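Protein (endonuclease) (PDB 1BYS) is an endonuclease of the PLD-like family, built on a mixed alpha/beta fold and present as a pair of identical subunits. Local coordinates at residues M33-T38 / H94-I99; K57-E62 / D143-G148; N102-T107 / I127-K132; A39-K44 / F112-E117. All blocks are in the same frame, centred on the assembly; numbering follows the deposited sequence.

How the contacts relate
Strand 4-10 and helix 14-25 precede strand 29-34, whose end opens contact 1, which closes 56 residues later at His94-Ile99. Before that closure two further loops open: contact 4 at the start of helix 40-51 and contact 2 on strand 55-61. Contacts 1, 2 and 4 therefore cross one another. Contact 3 opens at Asn102, after contact 1 has closed, crosses contact 4 and lies wholly within the loop of contact 2, which ends near the end of helix 131-146. Contacts 1 and 3 pair strands of the central sheet, contact 2 lays the long C-terminal helix on that sheet, and contact 4 brings together the starts of two helices.

Contact 1 (M33-T38 / H94-I99); sequences MAYSFT and HDKVII. With WO4 (tungstate(VI)ion), chain B.
Met33 and Asp95 both hold CG opposite their own carbonyl carbon (chi1 -55° and -47°), which sets the two side chains next to each other and pointing the same way. A bend further out in Met33 brings its CE to 3.4 Å from Asp95 OD1. That carboxylate is gripped from outside, by Ser121 of the second subunit and by His140. In the backbone, Met33 and Val97 form an antiparallel hydrogen-bonded pair, with Met33 N to Val97 O at 2.9 Å and Val97 N to Met33 O at 3.0 Å.

Just before strand 97-100, Lys96 doubles back, bent at chi2 and chi4, so that NZ hangs 3.3 Å over the centre of the His94 ring. It donates to His94 O at 2.6 Å, in the carbonyl plane, and reaches tungstate O1 only weakly. His94 NE2 gives tungstate O2 a 2.6 Å bond at the ring edge. The Tyr35 ring lies obliquely beside the imidazole, the planes 37° apart.

An imidazole N-H and a lysine amino group converging on one oxyanion fit the His-x-Lys part of the HKD signature of this family, and are consistent with a pocket suited to an anion.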
loop_
_atom_site.group_PDB
_atom_site.type_symbol
_atom_site.label_atom_id
_atom_site.label_comp_id
_atom_site.label_asym_id
_atom_site.label_seq_id
_atom_site.Cartn_x
_atom_site.Cartn_y
_atom_site.Cartn_z
ATOM N N MET A 33 10.173 -2.845 -5.656
ATOM C CA MET A 33 10.177 -1.392 -5.508
ATOM C C MET A 33 9.956 -1.156 -4.028
ATOM O O MET A 33 9.018 -1.725 -3.434
ATOM C CB MET A 33 9.000 -0.733 -6.247
ATOM C CG MET A 33 8.861 -1.043 -7.713
ATOM S SD MET A 33 7.357 -0.214 -8.356
ATOM C CE MET A 33 7.990 1.480 -8.677
ATOM N N ALA A 34 10.775 -0.327 -3.403
ATOM C CA ALA A 34 10.581 -0.063 -1.985
ATOM C C ALA A 34 10.899 1.362 -1.607
ATOM O O ALA A 34 11.705 2.023 -2.247
ATOM C CB ALA A 34 11.440 -1.006 -1.146
ATOM N N TYR A 35 10.243 1.830 -0.556
ATOM C CA TYR A 35 10.497 3.152 -0.004
ATOM C C TYR A 35 11.516 2.739 1.081
ATOM O O TYR A 35 12.620 2.345 0.752
ATOM C CB TYR A 35 9.212 3.727 0.608
ATOM C CG TYR A 35 9.427 4.994 1.421
ATOM C CD1 TYR A 35 10.228 6.030 0.947
ATOM C CD2 TYR A 35 8.848 5.134 2.669
ATOM C CE1 TYR A 35 10.448 7.175 1.701
ATOM C CE2 TYR A 35 9.056 6.268 3.434
ATOM C CZ TYR A 35 9.854 7.296 2.954
ATOM O OH TYR A 35 10.022 8.454 3.713
ATOM N N SER A 36 11.156 2.797 2.355
ATOM C CA SER A 36 12.096 2.336 3.382
ATOM C C SER A 36 12.572 0.896 3.041
ATOM O O SER A 36 11.755 0.022 2.746
ATOM C CB SER A 36 11.406 2.338 4.744
ATOM O OG SER A 36 10.902 3.628 5.018
ATOM N N PHE A 37 13.874 0.652 3.102
ATOM C CA PHE A 37 14.426 -0.662 2.767
ATOM C C PHE A 37 15.356 -1.109 3.911
ATOM O O PHE A 37 16.572 -0.899 3.852
ATOM C CB PHE A 37 15.199 -0.514 1.455
ATOM C CG PHE A 37 15.543 -1.814 0.770
ATOM C CD1 PHE A 37 14.552 -2.645 0.297
ATOM C CD2 PHE A 37 16.871 -2.148 0.530
ATOM C CE1 PHE A 37 14.859 -3.783 -0.419
ATOM C CE2 PHE A 37 17.201 -3.273 -0.175
ATOM C CZ PHE A 37 16.190 -4.103 -0.660
ATOM N N THR A 38 14.798 -1.749 4.937
ATOM C CA THR A 38 15.625 -2.115 6.070
ATOM C C THR A 38 15.400 -3.443 6.782
ATOM O O THR A 38 16.273 -3.882 7.513
ATOM C CB THR A 38 15.509 -1.056 7.149
ATOM O OG1 THR A 38 14.189 -1.130 7.702
ATOM C CG2 THR A 38 15.732 0.328 6.587
ATOM N N HIS A 94 7.299 5.994 -3.447
ATOM C CA HIS A 94 6.514 5.433 -2.350
ATOM C C HIS A 94 5.967 3.993 -2.405
ATOM O O HIS A 94 5.483 3.492 -1.400
ATOM C CB HIS A 94 5.370 6.409 -2.070
ATOM C CG HIS A 94 4.817 6.315 -0.687
ATOM N ND1 HIS A 94 3.615 5.700 -0.400
ATOM C CD2 HIS A 94 5.314 6.741 0.498
ATOM C CE1 HIS A 94 3.392 5.752 0.900
ATOM N NE2 HIS A 94 4.410 6.379 1.463
ATOM N N ASP A 95 6.038 3.345 -3.559
ATOM C CA ASP A 95 5.562 1.959 -3.721
ATOM C C ASP A 95 6.230 0.930 -2.803
ATOM O O ASP A 95 7.425 1.045 -2.502
ATOM C CB ASP A 95 5.778 1.480 -5.171
ATOM C CG ASP A 95 5.319 2.499 -6.210
ATOM O OD1 ASP A 95 6.102 3.420 -6.549
ATOM O OD2 ASP A 95 4.176 2.369 -6.691
ATOM N N LYS A 96 5.455 -0.057 -2.356
ATOM C CA LYS A 96 5.946 -1.164 -1.528
ATOM C C LYS A 96 5.416 -2.334 -2.327
ATOM O O LYS A 96 4.349 -2.879 -2.033
ATOM C CB LYS A 96 5.311 -1.167 -0.142
ATOM C CG LYS A 96 5.486 0.116 0.627
ATOM C CD LYS A 96 4.210 0.972 0.485
ATOM C CE LYS A 96 4.224 2.108 1.489
ATOM N NZ LYS A 96 5.331 3.072 1.187
ATOM N N VAL A 97 6.179 -2.716 -3.339
ATOM C CA VAL A 97 5.745 -3.739 -4.272
ATOM C C VAL A 97 6.761 -4.815 -4.607
ATOM O O VAL A 97 7.953 -4.530 -4.746
ATOM C CB VAL A 97 5.366 -3.061 -5.604
ATOM C CG1 VAL A 97 5.215 -4.107 -6.706
ATOM C CG2 VAL A 97 4.113 -2.241 -5.438
ATOM N N ILE A 98 6.290 -6.051 -4.751
ATOM C CA ILE A 98 7.164 -7.156 -5.146
ATOM C C ILE A 98 6.491 -7.922 -6.269
ATOM O O ILE A 98 5.460 -8.546 -6.041
ATOM C CB ILE A 98 7.412 -8.169 -4.023
ATOM C CG1 ILE A 98 7.894 -7.470 -2.757
ATOM C CG2 ILE A 98 8.479 -9.164 -4.489
ATOM C CD1 ILE A 98 8.407 -8.420 -1.692
ATOM N N ILE A 99 7.048 -7.874 -7.475
ATOM C CA ILE A 99 6.452 -8.612 -8.593
ATOM C C ILE A 99 7.200 -9.932 -8.740
ATOM O O ILE A 99 8.409 -9.954 -9.009
ATOM C CB ILE A 99 6.543 -7.829 -9.924
ATOM C CG1 ILE A 99 5.945 -6.431 -9.753
ATOM C CG2 ILE A 99 5.795 -8.574 -11.015
ATOM C CD1 ILE A 99 6.513 -5.411 -10.702
HETATM W W WO4 B . 4.350 6.078 4.388
HETATM O O1 WO4 B . 4.877 4.803 3.928
HETATM O O2 WO4 B . 5.135 7.221 3.760
#

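Contact 2 (K57-E62 / D143-G148); sequences KIVIDE and DRWNQG
Trp145, in the last turn of helix 131-146, packs against Lys57, Ile58 and Val59 of strand 55-61: a buried helix-on-sheet contact without a hydrogen bond across it. CG of Trp145 stands anti to the backbone N (chi1 165°), beside the carbonyl carbon, which brings the indole from the helix to the strand.

The indole presents its edge to the strand. Ile58 O lies in the ring plane, 3.2 Å from Trp145 CZ3, and so faces the C-H rim of the six-membered ring. Val59 CG2 also meets this edge, although the modelled carbon separation is too short to be trusted. The other branch of Val59 touches helix backbone instead, with CG1 3.9 Å from Trp145 CA and 4.0 Å from Arg144 O. Lys57 contributes the aliphatic part of its chain, CD lying 4.2 Å from Trp145 CZ2. Outside the two segments, Trp141 stacks on the same indole and Arg85 makes a cation-pi contact with it.

Around Trp145 the helix end carries its own polar bonds. Gln147 NE2 donates to Asp143 O at 2.7 Å, from above the carbonyl plane, while Arg144 NH1 meets Asp143 OD2 at 2.9 Å from above the carboxylate. The stronger partner of Arg144 is Glu12 of the second subunit, so the same turn also faces the dimer interface.

In this protein Trp145 fills the interface between helix and strand; the long helix layered on the central sheet is itself part of the alpha/beta architecture of the PLD-like fold.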
loop_
_atom_site.group_PDB
_atom_site.type_symbol
_atom_site.label_atom_id
_atom_site.label_comp_id
_atom_site.label_asym_id
_atom_site.label_seq_id
_atom_site.Cartn_x
_atom_site.Cartn_y
_atom_site.Cartn_z
ATOM N N LYS A 57 15.948 -8.003 -8.975
ATOM C CA LYS A 57 16.368 -6.626 -9.224
ATOM C C LYS A 57 15.493 -5.716 -8.364
ATOM O O LYS A 57 14.258 -5.882 -8.319
ATOM C CB LYS A 57 16.233 -6.277 -10.706
ATOM C CG LYS A 57 16.993 -7.228 -11.619
ATOM C CD LYS A 57 17.631 -6.474 -12.748
ATOM C CE LYS A 57 17.657 -7.308 -14.008
ATOM N NZ LYS A 57 18.381 -6.585 -15.105
ATOM N N ILE A 58 16.130 -4.767 -7.682
ATOM C CA ILE A 58 15.440 -3.865 -6.771
ATOM C C ILE A 58 15.691 -2.368 -6.998
ATOM O O ILE A 58 16.832 -1.947 -7.225
ATOM C CB ILE A 58 15.845 -4.201 -5.307
ATOM C CG1 ILE A 58 15.891 -5.722 -5.118
ATOM C CG2 ILE A 58 14.873 -3.553 -4.313
ATOM C CD1 ILE A 58 16.450 -6.172 -3.755
ATOM N N VAL A 59 14.623 -1.571 -6.958
ATOM C CA VAL A 59 14.750 -0.118 -7.075
ATOM C C VAL A 59 14.120 0.454 -5.814
ATOM O O VAL A 59 12.943 0.216 -5.548
ATOM C CB VAL A 59 13.964 0.492 -8.244
ATOM C CG1 VAL A 59 14.462 1.917 -8.477
ATOM C CG2 VAL A 59 14.109 -0.334 -9.472
ATOM N N ILE A 60 14.882 1.217 -5.047
ATOM C CA ILE A 60 14.353 1.776 -3.823
ATOM C C ILE A 60 14.444 3.296 -3.801
ATOM O O ILE A 60 15.162 3.905 -4.600
ATOM C CB ILE A 60 15.093 1.185 -2.597
ATOM C CG1 ILE A 60 16.491 1.805 -2.472
ATOM C CG2 ILE A 60 15.215 -0.316 -2.751
ATOM C CD1 ILE A 60 17.328 1.214 -1.338
ATOM N N ASP A 61 13.690 3.914 -2.905
ATOM C CA ASP A 61 13.717 5.358 -2.785
ATOM C C ASP A 61 15.085 5.780 -2.267
ATOM O O ASP A 61 15.587 5.228 -1.296
ATOM C CB ASP A 61 12.640 5.846 -1.812
ATOM C CG ASP A 61 12.622 7.357 -1.698
ATOM O OD1 ASP A 61 12.258 8.037 -2.684
ATOM O OD2 ASP A 61 12.983 7.860 -0.623
ATOM N N GLU A 62 15.675 6.785 -2.896
ATOM C CA GLU A 62 16.988 7.237 -2.479
ATOM C C GLU A 62 16.995 8.048 -1.184
ATOM O O GLU A 62 17.655 7.678 -0.203
ATOM C CB GLU A 62 17.609 8.055 -3.595
ATOM C CG GLU A 62 19.099 8.145 -3.484
ATOM C CD GLU A 62 19.593 9.526 -3.798
ATOM O OE1 GLU A 62 19.371 10.446 -2.973
ATOM O OE2 GLU A 62 20.192 9.684 -4.876
ATOM N N ASP A 143 10.036 1.690 -15.342
ATOM C CA ASP A 143 10.166 3.137 -15.538
ATOM C C ASP A 143 10.983 3.752 -14.412
ATOM O O ASP A 143 11.827 4.619 -14.636
ATOM C CB ASP A 143 8.793 3.807 -15.576
ATOM C CG ASP A 143 8.886 5.292 -15.855
ATOM O OD1 ASP A 143 8.979 5.662 -17.039
ATOM O OD2 ASP A 143 8.872 6.088 -14.897
ATOM N N ARG A 144 10.729 3.306 -13.190
ATOM C CA ARG A 144 11.461 3.823 -12.043
ATOM C C ARG A 144 12.914 3.297 -12.029
ATOM O O ARG A 144 13.857 4.048 -11.764
ATOM C CB ARG A 144 10.737 3.412 -10.762
ATOM C CG ARG A 144 9.603 4.347 -10.344
ATOM C CD ARG A 144 8.662 4.697 -11.496
ATOM N NE ARG A 144 7.408 5.280 -10.990
ATOM C CZ ARG A 144 6.442 5.800 -11.750
ATOM N NH1 ARG A 144 6.568 5.827 -13.075
ATOM N NH2 ARG A 144 5.320 6.252 -11.183
ATOM N N TRP A 145 13.080 2.004 -12.312
ATOM C CA TRP A 145 14.397 1.383 -12.340
ATOM C C TRP A 145 15.262 2.079 -13.378
ATOM O O TRP A 145 16.429 2.388 -13.134
ATOM C CB TRP A 145 14.272 -0.103 -12.702
ATOM C CG TRP A 145 15.579 -0.736 -13.103
ATOM C CD1 TRP A 145 16.082 -0.851 -14.371
ATOM C CD2 TRP A 145 16.568 -1.329 -12.229
ATOM N NE1 TRP A 145 17.310 -1.475 -14.338
ATOM C CE2 TRP A 145 17.626 -1.775 -13.035
ATOM C CE3 TRP A 145 16.640 -1.520 -10.843
ATOM C CZ2 TRP A 145 18.767 -2.410 -12.505
ATOM C CZ3 TRP A 145 17.772 -2.146 -10.319
ATOM C CH2 TRP A 145 18.813 -2.582 -11.145
ATOM N N ASN A 146 14.670 2.337 -14.537
ATOM C CA ASN A 146 15.381 2.978 -15.634
ATOM C C ASN A 146 15.977 4.338 -15.280
ATOM O O ASN A 146 16.954 4.767 -15.898
ATOM C CB ASN A 146 14.454 3.109 -16.848
ATOM C CG ASN A 146 14.211 1.773 -17.535
ATOM O OD1 ASN A 146 14.932 0.792 -17.317
ATOM N ND2 ASN A 146 13.198 1.733 -18.382
ATOM N N GLN A 147 15.399 5.024 -14.299
ATOM C CA GLN A 147 15.924 6.332 -13.916
ATOM C C GLN A 147 16.641 6.289 -12.578
ATOM O O GLN A 147 16.866 7.329 -11.960
ATOM C CB GLN A 147 14.800 7.374 -13.860
ATOM C CG GLN A 147 13.587 6.938 -13.065
ATOM C CD GLN A 147 12.363 7.756 -13.423
ATOM O OE1 GLN A 147 12.441 8.978 -13.537
ATOM N NE2 GLN A 147 11.234 7.091 -13.609
ATOM N N GLY A 148 16.998 5.086 -12.136
ATOM C CA GLY A 148 17.692 4.930 -10.866
ATOM C C GLY A 148 19.210 4.879 -10.998
ATOM O O GLY A 148 19.750 4.730 -12.104
#

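Contact 3 (N102-T107 / I127-K132); sequences NVTVET and IWNMPK
Val105 and Ile127 form an antiparallel hydrogen-bonded pair between strands 104-108 and 122-128, joined by Ile127 N to Val105 O at 2.8 Å and Val105 N to Ile127 O at 3.1 Å. At the beginning of strand 104-108, Val103 and Thr104 make a classic beta bulge against strand 97-100. Across from it the second strand ends: Asn129 takes a left-handed backbone conformation, and Met130 is the N-cap residue of helix 131-146. Met130 N donates to Val103 O at 2.7 Å, in the carbonyl plane, so the bulged strand holds the turn that leads into the helix.

Thr104 does two jobs through its two branches. With OG1 opposite its carbonyl carbon (chi1 -64°), the hydroxyl accepts a nearly straight bond from Asn129 N at 3.3 Å. The methyl CG2 goes instead over one face of the Trp128 indole, 3.4 Å above the plane and offset toward the rim. Val103 likewise splits its contacts: CG1 is 3.9 Å from Pro131 CG, and CG2 is 3.8 Å from Asn129 ND2. These pairs border the start of the helix, where the proline ring is exposed.

Within the sheet, strand 122-128 runs between strands 104-108 and 4-10; Trp128 bonds to Ser4 through the backbone and to Gln6 through NE1. On the other side of strand 104-108, the backbone of Glu106 bonds to that of Ile98 in strand 97-100. Helix 131-146 covers the face that carries Val105 and Ile127, touching them through Ala134 and Leu133.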
loop_
_atom_site.group_PDB
_atom_site.type_symbol
_atom_site.label_atom_id
_atom_site.label_comp_id
_atom_site.label_asym_id
_atom_site.label_seq_id
_atom_site.Cartn_x
_atom_site.Cartn_y
_atom_site.Cartn_z
ATOM N N ASN A 102 6.796 -12.603 -12.891
ATOM C CA ASN A 102 5.982 -11.906 -13.879
ATOM C C ASN A 102 4.492 -12.274 -13.970
ATOM O O ASN A 102 3.845 -12.039 -15.002
ATOM C CB ASN A 102 6.620 -12.021 -15.269
ATOM C CG ASN A 102 6.482 -10.733 -16.068
ATOM O OD1 ASN A 102 6.042 -9.696 -15.539
ATOM N ND2 ASN A 102 6.857 -10.783 -17.339
ATOM N N VAL A 103 3.939 -12.854 -12.913
ATOM C CA VAL A 103 2.510 -13.189 -12.927
ATOM C C VAL A 103 1.871 -12.938 -11.568
ATOM O O VAL A 103 0.660 -13.068 -11.426
ATOM C CB VAL A 103 2.254 -14.672 -13.292
ATOM C CG1 VAL A 103 2.713 -14.949 -14.722
ATOM C CG2 VAL A 103 2.987 -15.584 -12.299
ATOM N N THR A 104 2.682 -12.586 -10.575
ATOM C CA THR A 104 2.176 -12.352 -9.227
ATOM C C THR A 104 2.647 -11.022 -8.664
ATOM O O THR A 104 3.790 -10.613 -8.880
ATOM C CB THR A 104 2.597 -13.499 -8.283
ATOM O OG1 THR A 104 1.995 -14.721 -8.729
ATOM C CG2 THR A 104 2.144 -13.228 -6.857
ATOM N N VAL A 105 1.763 -10.343 -7.943
ATOM C CA VAL A 105 2.081 -9.034 -7.384
ATOM C C VAL A 105 1.757 -8.880 -5.904
ATOM O O VAL A 105 0.612 -9.104 -5.460
ATOM C CB VAL A 105 1.312 -7.890 -8.159
ATOM C CG1 VAL A 105 1.661 -6.506 -7.565
ATOM C CG2 VAL A 105 1.635 -7.959 -9.651
ATOM N N GLU A 106 2.768 -8.507 -5.129
ATOM C CA GLU A 106 2.558 -8.252 -3.717
ATOM C C GLU A 106 2.511 -6.724 -3.639
ATOM O O GLU A 106 3.298 -6.029 -4.299
ATOM C CB GLU A 106 3.730 -8.784 -2.868
ATOM C CG GLU A 106 3.586 -8.578 -1.349
ATOM C CD GLU A 106 3.978 -7.175 -0.902
ATOM O OE1 GLU A 106 4.839 -6.552 -1.560
ATOM O OE2 GLU A 106 3.419 -6.696 0.111
ATOM N N THR A 107 1.560 -6.195 -2.888
ATOM C CA THR A 107 1.479 -4.751 -2.710
ATOM C C THR A 107 0.711 -4.454 -1.435
ATOM O O THR A 107 0.295 -5.371 -0.741
ATOM C CB THR A 107 0.840 -4.014 -3.915
ATOM O OG1 THR A 107 1.027 -2.596 -3.734
ATOM C CG2 THR A 107 -0.659 -4.355 -4.048
ATOM N N ILE A 127 -1.508 -10.912 -4.983
ATOM C CA ILE A 127 -2.429 -11.269 -6.048
ATOM C C ILE A 127 -1.709 -12.284 -6.936
ATOM O O ILE A 127 -0.857 -11.919 -7.762
ATOM C CB ILE A 127 -2.805 -10.034 -6.880
ATOM C CG1 ILE A 127 -3.577 -9.027 -6.013
ATOM C CG2 ILE A 127 -3.661 -10.454 -8.061
ATOM C CD1 ILE A 127 -3.269 -7.556 -6.313
ATOM N N TRP A 128 -2.043 -13.559 -6.762
ATOM C CA TRP A 128 -1.410 -14.629 -7.534
ATOM C C TRP A 128 -1.948 -14.885 -8.936
ATOM O O TRP A 128 -3.158 -14.903 -9.157
ATOM C CB TRP A 128 -1.501 -15.959 -6.787
ATOM C CG TRP A 128 -0.937 -15.939 -5.432
ATOM C CD1 TRP A 128 -1.607 -15.698 -4.268
ATOM C CD2 TRP A 128 0.416 -16.246 -5.066
ATOM N NE1 TRP A 128 -0.748 -15.834 -3.199
ATOM C CE2 TRP A 128 0.492 -16.170 -3.666
ATOM C CE3 TRP A 128 1.563 -16.570 -5.797
ATOM C CZ2 TRP A 128 1.688 -16.412 -2.972
ATOM C CZ3 TRP A 128 2.737 -16.811 -5.106
ATOM C CH2 TRP A 128 2.793 -16.732 -3.714
ATOM N N ASN A 129 -1.029 -15.097 -9.872
ATOM C CA ASN A 129 -1.358 -15.450 -11.251
ATOM C C ASN A 129 -2.335 -14.576 -12.032
ATOM O O ASN A 129 -3.426 -15.009 -12.438
ATOM C CB ASN A 129 -1.819 -16.918 -11.301
ATOM C CG ASN A 129 -0.818 -17.863 -10.646
ATOM O OD1 ASN A 129 -1.085 -18.415 -9.592
ATOM N ND2 ASN A 129 0.343 -18.037 -11.266
ATOM N N MET A 130 -1.926 -13.332 -12.241
ATOM C CA MET A 130 -2.695 -12.378 -13.022
ATOM C C MET A 130 -1.629 -11.769 -13.903
ATOM O O MET A 130 -1.164 -10.657 -13.647
ATOM C CB MET A 130 -3.311 -11.300 -12.136
ATOM C CG MET A 130 -4.478 -11.786 -11.291
ATOM S SD MET A 130 -5.685 -10.480 -11.009
ATOM C CE MET A 130 -6.471 -11.077 -9.538
ATOM N N PRO A 131 -1.211 -12.509 -14.944
ATOM C CA PRO A 131 -0.175 -12.052 -15.880
ATOM C C PRO A 131 -0.374 -10.612 -16.334
ATOM O O PRO A 131 0.557 -9.822 -16.301
ATOM C CB PRO A 131 -0.264 -13.058 -17.032
ATOM C CG PRO A 131 -0.773 -14.319 -16.374
ATOM C CD PRO A 131 -1.730 -13.846 -15.297
ATOM N N LYS A 132 -1.592 -10.270 -16.738
ATOM C CA LYS A 132 -1.877 -8.912 -17.202
ATOM C C LYS A 132 -1.591 -7.854 -16.121
ATOM O O LYS A 132 -1.040 -6.786 -16.406
ATOM C CB LYS A 132 -3.343 -8.821 -17.644
ATOM C CG LYS A 132 -3.773 -9.926 -18.607
ATOM C CD LYS A 132 -3.771 -11.312 -17.926
ATOM C CE LYS A 132 -4.810 -11.410 -16.802
ATOM N NZ LYS A 132 -4.393 -10.768 -15.539
#

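Contact 4 (A39-K44 / F112-E117); sequences APDIMK and FTKAAE
Ala39 N donates to Phe112 O at 2.8 Å, from above the carbonyl plane, where two helix N termini meet: Ala39 is the N-cap residue of helix 40-51 and Thr113 that of helix 114-118. Next to this bond, Ala39 CB sits 3.5 Å from Glu117 OE2. The same oxygen lies equally close to Ile42 CG1, as the Ile42 and Glu117 side chains slide past each other in opposite directions. Ile42 CG2 also approaches the Phe112 side chain, reaching CB at 4.4 Å.

Lys114 supplies the polar part. Bent at chi2 and chi3 (-35° and -127°), its chain runs across Pro40, with Lys114 CE a tight 3.3 Å from Pro40 CD. NZ thereby arrives between two carboxylates, at 3.4 Å from both Asp41 OD2 and Glu117 OE1. Both bonds are weak, but together they make a salt-bridge network that would partly offset the like charges of the two acids.

Further out, Arg16 of helix 14-25 is the stronger partner of Asp41 and a distant one of Glu117. Val19 and Leu20 of that helix cover Ile42, and Val19 also touches Phe112. Phe112 O also takes a backbone bond from Thr38 N. The bound tungstate lies about 8 Å from the Thr113 side chain. Thr113 itself caps its helix, OG1 accepting from Ala116 N at 3.1 Å.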
loop_
_atom_site.group_PDB
_atom_site.type_symbol
_atom_site.label_atom_id
_atom_site.label_comp_id
_atom_site.label_asym_id
_atom_site.label_seq_id
_atom_site.Cartn_x
_atom_site.Cartn_y
_atom_site.Cartn_z
ATOM N N ALA A 39 14.244 -4.072 6.614
ATOM C CA ALA A 39 13.968 -5.327 7.313
ATOM C C ALA A 39 14.965 -6.474 7.031
ATOM O O ALA A 39 15.005 -7.040 5.933
ATOM C CB ALA A 39 12.542 -5.769 7.014
ATOM N N PRO A 40 15.765 -6.855 8.036
ATOM C CA PRO A 40 16.746 -7.939 7.849
ATOM C C PRO A 40 16.178 -9.279 7.355
ATOM O O PRO A 40 16.779 -9.913 6.482
ATOM C CB PRO A 40 17.409 -8.069 9.226
ATOM C CG PRO A 40 17.191 -6.705 9.864
ATOM C CD PRO A 40 15.810 -6.297 9.396
ATOM N N ASP A 41 15.035 -9.718 7.891
ATOM C CA ASP A 41 14.484 -10.995 7.439
ATOM C C ASP A 41 14.033 -10.928 5.975
ATOM O O ASP A 41 14.031 -11.936 5.260
ATOM C CB ASP A 41 13.362 -11.459 8.371
ATOM C CG ASP A 41 13.903 -11.974 9.696
ATOM O OD1 ASP A 41 15.001 -12.584 9.703
ATOM O OD2 ASP A 41 13.243 -11.753 10.730
ATOM N N ILE A 42 13.667 -9.735 5.523
ATOM C CA ILE A 42 13.254 -9.561 4.134
ATOM C C ILE A 42 14.518 -9.661 3.259
ATOM O O ILE A 42 14.529 -10.315 2.212
ATOM C CB ILE A 42 12.630 -8.171 3.923
ATOM C CG1 ILE A 42 11.276 -8.093 4.643
ATOM C CG2 ILE A 42 12.535 -7.872 2.421
ATOM C CD1 ILE A 42 10.321 -9.184 4.286
ATOM N N MET A 43 15.592 -9.019 3.697
ATOM C CA MET A 43 16.831 -9.065 2.942
ATOM C C MET A 43 17.304 -10.522 2.848
ATOM O O MET A 43 17.695 -10.992 1.768
ATOM C CB MET A 43 17.890 -8.203 3.633
ATOM C CG MET A 43 17.459 -6.772 3.865
ATOM S SD MET A 43 16.840 -6.001 2.366
ATOM C CE MET A 43 15.706 -4.671 3.083
ATOM N N LYS A 44 17.257 -11.241 3.967
ATOM C CA LYS A 44 17.682 -12.641 3.997
ATOM C C LYS A 44 16.939 -13.460 2.958
ATOM O O LYS A 44 17.526 -14.296 2.262
ATOM C CB LYS A 44 17.428 -13.247 5.380
ATOM C CG LYS A 44 18.474 -12.895 6.413
ATOM C CD LYS A 44 18.244 -13.669 7.700
ATOM C CE LYS A 44 19.347 -13.402 8.714
ATOM N NZ LYS A 44 19.196 -12.076 9.377
ATOM N N PHE A 112 9.015 -2.425 3.896
ATOM C CA PHE A 112 9.899 -3.518 4.269
ATOM C C PHE A 112 10.833 -3.113 5.398
ATOM O O PHE A 112 12.067 -3.008 5.246
ATOM C CB PHE A 112 10.638 -3.999 3.016
ATOM C CG PHE A 112 9.704 -4.247 1.855
ATOM C CD1 PHE A 112 8.862 -5.356 1.852
ATOM C CD2 PHE A 112 9.576 -3.315 0.829
ATOM C CE1 PHE A 112 7.896 -5.538 0.848
ATOM C CE2 PHE A 112 8.615 -3.480 -0.183
ATOM C CZ PHE A 112 7.770 -4.594 -0.172
ATOM N N THR A 113 10.211 -2.903 6.552
ATOM C CA THR A 113 10.905 -2.496 7.777
ATOM C C THR A 113 10.375 -3.279 8.987
ATOM O O THR A 113 9.280 -3.846 8.939
ATOM C CB THR A 113 10.674 -1.000 8.090
ATOM O OG1 THR A 113 9.313 -0.827 8.516
ATOM C CG2 THR A 113 10.956 -0.118 6.869
ATOM N N LYS A 114 11.133 -3.295 10.079
ATOM C CA LYS A 114 10.684 -3.992 11.277
ATOM C C LYS A 114 9.434 -3.308 11.878
ATOM O O LYS A 114 8.569 -3.971 12.449
ATOM C CB LYS A 114 11.825 -4.043 12.310
ATOM C CG LYS A 114 13.079 -4.795 11.817
ATOM C CD LYS A 114 12.728 -5.987 10.906
ATOM C CE LYS A 114 13.393 -7.304 11.384
ATOM N NZ LYS A 114 13.528 -8.360 10.319
ATOM N N ALA A 115 9.342 -1.988 11.730
ATOM C CA ALA A 115 8.190 -1.242 12.241
ATOM C C ALA A 115 6.910 -1.701 11.520
ATOM O O ALA A 115 5.850 -1.832 12.140
ATOM C CB ALA A 115 8.401 0.269 12.033
ATOM N N ALA A 116 7.026 -1.951 10.220
ATOM C CA ALA A 116 5.889 -2.407 9.432
ATOM C C ALA A 116 5.578 -3.873 9.748
ATOM O O ALA A 116 4.462 -4.341 9.523
ATOM C CB ALA A 116 6.188 -2.256 7.955
ATOM N N GLU A 117 6.557 -4.596 10.281
ATOM C CA GLU A 117 6.335 -6.004 10.603
ATOM C C GLU A 117 5.693 -6.238 11.974
ATOM O O GLU A 117 4.812 -7.093 12.124
ATOM C CB GLU A 117 7.666 -6.766 10.521
ATOM C CG GLU A 117 8.109 -7.036 9.093
ATOM C CD GLU A 117 9.556 -7.539 8.987
ATOM O OE1 GLU A 117 10.285 -7.519 10.005
ATOM O OE2 GLU A 117 9.956 -7.956 7.877
#